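Local atomic coordinates of PHOX (PDB entry 4A9V), a protein that hydrolyses phosphate monoesters as an alkaline phosphatase of the PhoX family, using an iron-calcium cofactor held by a beta-propeller. Residues Leu84-Asn89 / Glu117-Ile122. Residues are numbered along the deposited sequence; the frame is centred on the assembly and turned at random.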
ATOM      1  N   LEU A  84       9.915 -14.027   9.793  1.00  6.85           N
ATOM      2  CA  LEU A  84       9.056 -14.178   8.631  1.00  6.92           C
ATOM      3  C   LEU A  84       8.811 -12.809   8.026  1.00  7.01           C
ATOM      4  O   LEU A  84       8.695 -11.820   8.734  1.00  9.37           O
ATOM      5  CB  LEU A  84       7.714 -14.828   8.996  1.00  7.55           C
ATOM      6  CG  LEU A  84       7.786 -16.194   9.679  1.00  8.15           C
ATOM      7  CD1 LEU A  84       6.375 -16.738   9.829  1.00  9.83           C
ATOM      8  CD2 LEU A  84       8.656 -17.167   8.894  1.00  9.28           C
ATOM      9  N   MET A  85       8.687 -12.767   6.706  1.00  6.72           N
ATOM     10  CA  MET A  85       8.229 -11.570   6.026  1.00  7.22           C
ATOM     11  C   MET A  85       6.989 -11.909   5.221  1.00  7.13           C
ATOM     12  O   MET A  85       6.935 -12.950   4.573  1.00  8.31           O
ATOM     13  CB  MET A  85       9.325 -11.037   5.105  1.00  7.62           C
ATOM     14  CG  MET A  85      10.538 -10.567   5.868  1.00  8.44           C
ATOM     15  SD  MET A  85      11.878  -9.918   4.845  1.00 10.37           S
ATOM     16  CE  MET A  85      11.194  -8.352   4.309  1.00 12.03           C
ATOM     17  N   ALA A  86       5.983 -11.045   5.291  1.00  6.47           N
ATOM     18  CA  ALA A  86       4.818 -11.154   4.441  1.00  6.15           C
ATOM     19  C   ALA A  86       4.876  -9.982   3.478  1.00  5.83           C
ATOM     20  O   ALA A  86       4.989  -8.824   3.901  1.00  6.53           O
ATOM     21  CB  ALA A  86       3.548 -11.096   5.274  1.00  7.03           C
ATOM     22  N   ILE A  87       4.857 -10.293   2.182  1.00  5.93           N
ATOM     23  CA  ILE A  87       5.146  -9.322   1.141  1.00  6.15           C
ATOM     24  C   ILE A  87       4.027  -9.364   0.106  1.00  5.90           C
ATOM     25  O   ILE A  87       3.714 -10.411  -0.467  1.00  6.60           O
ATOM     26  CB  ILE A  87       6.491  -9.633   0.462  1.00  6.35           C
ATOM     27  CG1 ILE A  87       7.644  -9.614   1.474  1.00  7.08           C
ATOM     28  CG2 ILE A  87       6.741  -8.659  -0.674  1.00  6.95           C
ATOM     29  CD1 ILE A  87       8.809 -10.510   1.096  1.00  8.37           C
ATOM     30  N   ASN A  88       3.416  -8.211  -0.134  1.00  5.81           N
ATOM     31  CA  ASN A  88       2.360  -8.106  -1.117  1.00  5.83           C
ATOM     32  C   ASN A  88       2.908  -8.228  -2.524  1.00  5.66           C
ATOM     33  O   ASN A  88       3.995  -7.730  -2.818  1.00  6.32           O
ATOM     34  CB  ASN A  88       1.673  -6.758  -1.010  1.00  5.97           C
ATOM     35  CG  ASN A  88       0.824  -6.618   0.230  1.00  6.24           C
ATOM     36  OD1 ASN A  88       0.623  -7.568   0.996  1.00  6.91           O
ATOM     37  ND2 ASN A  88       0.275  -5.433   0.408  1.00  7.77           N
ATOM     38  N   ASN A  89       2.061  -8.737  -3.415  1.00  5.99           N
ATOM     39  CA  ASN A  89       2.324  -8.794  -4.844  1.00  6.62           C
ATOM     40  C   ASN A  89       1.155  -8.132  -5.557  1.00  6.19           C
ATOM     41  O   ASN A  89       0.042  -8.661  -5.555  1.00  7.01           O
ATOM     42  CB  ASN A  89       2.455 -10.265  -5.265  1.00  6.82           C
ATOM     43  CG  ASN A  89       3.622 -10.949  -4.592  1.00  7.78           C
ATOM     44  OD1 ASN A  89       3.451 -11.899  -3.827  1.00  8.93           O
ATOM     45  ND2 ASN A  89       4.828 -10.464  -4.874  1.00  7.96           N
ATOM     46  N   GLU A 117      -0.377 -12.344  -8.139  1.00  7.23           N
ATOM     47  CA  GLU A 117      -0.849 -11.343  -7.191  1.00  6.94           C
ATOM     48  C   GLU A 117      -1.206 -12.005  -5.873  1.00  6.78           C
ATOM     49  O   GLU A 117      -1.385 -13.219  -5.808  1.00  8.07           O
ATOM     50  CB  GLU A 117      -2.052 -10.602  -7.771  1.00  7.40           C
ATOM     51  CG  GLU A 117      -1.739 -10.018  -9.145  1.00  8.48           C
ATOM     52  CD  GLU A 117      -2.796  -9.108  -9.730  1.00  7.40           C
ATOM     53  OE1 GLU A 117      -3.739  -8.696  -9.035  1.00  8.49           O
ATOM     54  OE2 GLU A 117      -2.679  -8.834 -10.947  1.00  9.14           O
ATOM     55  N   GLY A 118      -1.296 -11.196  -4.825  1.00  6.70           N
ATOM     56  CA  GLY A 118      -1.642 -11.694  -3.502  1.00  7.28           C
ATOM     57  C   GLY A 118      -0.544 -11.370  -2.514  1.00  5.67           C
ATOM     58  O   GLY A 118      -0.108 -10.218  -2.415  1.00  6.57           O
ATOM     59  N   VAL A 119      -0.111 -12.388  -1.776  1.00  6.64           N
ATOM     60  CA  VAL A 119       0.918 -12.248  -0.760  1.00  5.86           C
ATOM     61  C   VAL A 119       1.893 -13.413  -0.898  1.00  6.36           C
ATOM     62  O   VAL A 119       1.509 -14.539  -1.230  1.00  7.38           O
ATOM     63  CB  VAL A 119       0.300 -12.192   0.658  1.00  6.54           C
ATOM     64  CG1 VAL A 119       1.373 -12.165   1.735  1.00  7.64           C
ATOM     65  CG2 VAL A 119      -0.605 -10.973   0.787  1.00  7.46           C
ATOM     66  N   SER A 120       3.164 -13.121  -0.651  1.00  6.27           N
ATOM     67  CA  SER A 120       4.189 -14.149  -0.476  1.00  6.36           C
ATOM     68  C   SER A 120       4.697 -14.077   0.960  1.00  6.69           C
ATOM     69  O   SER A 120       5.198 -13.042   1.388  1.00  7.27           O
ATOM     70  CB  SER A 120       5.354 -13.884  -1.428  1.00  7.13           C
ATOM     71  OG  SER A 120       4.950 -13.922  -2.774  1.00  7.44           O
ATOM     72  N   VAL A 121       4.515 -15.159   1.714  1.00  6.96           N
ATOM     73  CA  VAL A 121       5.110 -15.285   3.041  1.00  7.50           C
ATOM     74  C   VAL A 121       6.397 -16.086   2.913  1.00  6.93           C
ATOM     75  O   VAL A 121       6.406 -17.145   2.280  1.00  7.61           O
ATOM     76  CB  VAL A 121       4.165 -16.005   4.026  1.00  7.78           C
ATOM     77  CG1 VAL A 121       4.793 -16.086   5.411  1.00  8.27           C
ATOM     78  CG2 VAL A 121       2.817 -15.309   4.088  1.00  9.53           C
ATOM     79  N   ILE A 122       7.488 -15.522   3.425  1.00  6.73           N
ATOM     80  CA  ILE A 122       8.793 -16.167   3.348  1.00  7.41           C
ATOM     81  C   ILE A 122       9.491 -16.156   4.696  1.00  7.04           C
ATOM     82  O   ILE A 122       9.299 -15.247   5.500  1.00  8.25           O
ATOM     83  CB  ILE A 122       9.701 -15.507   2.291  1.00  7.33           C
ATOM     84  CG1 ILE A 122      10.061 -14.065   2.670  1.00  8.28           C
ATOM     85  CG2 ILE A 122       9.055 -15.581   0.913  1.00  8.44           C
ATOM     86  CD1 ILE A 122      11.074 -13.436   1.734  1.00 10.23           C
TER
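The flat groups here are two carboxamides, Asn88 and Asn89, which leave opposite faces of an antiparallel sheet in a propeller blade. Asn89 takes Ser120 OG at the in-plane edge of its amide, on a lone pair of OD1, with OG to OD1 2.7 Å. Its ND2 binds the carbonyl of Asp66, while Gly65 N reaches the same Ser120 OG, so the loop residues Gly65 and Asp66 tie down the Asn89-Ser120 pair. Asn89 and Ser120 each hold the group beyond CB beside their own backbone N (chi1 near -60°), which brings hydroxyl and amide tip to tip diagonally across the strands. Asn88 and Val119 lie side by side, pointing the same way, with Asn88 OD1 3.6 Å from Val119 CG2, on the face that also carries Ala86 and Val121. The Asn88 amide is held from strands 178-183 and 189-193: OD1 by Tyr189 OH and Thr191 OG1, ND2 by the carbonyls of Cys179 and Ala180. These four bonds fix the amide's rotation; the side chain lies about 8 Å from the bound mu-oxo-diiron. Strands 82-89 and 118-127 are the inner pair of the four-stranded sheet, and six backbone bonds join 84-89 to 117-122; Ser120 N to Ile87 O is the straightest, at 174°. Farther along the Asn89 face, Ile87 and Ile122 cross obliquely. Ile122 CG1 takes the crowded position between its own backbone N and carbonyl carbon (chi1 65°), and the anti bond beyond it carries Ile122 CD1 to Ile87 CD1 at 3.8 Å.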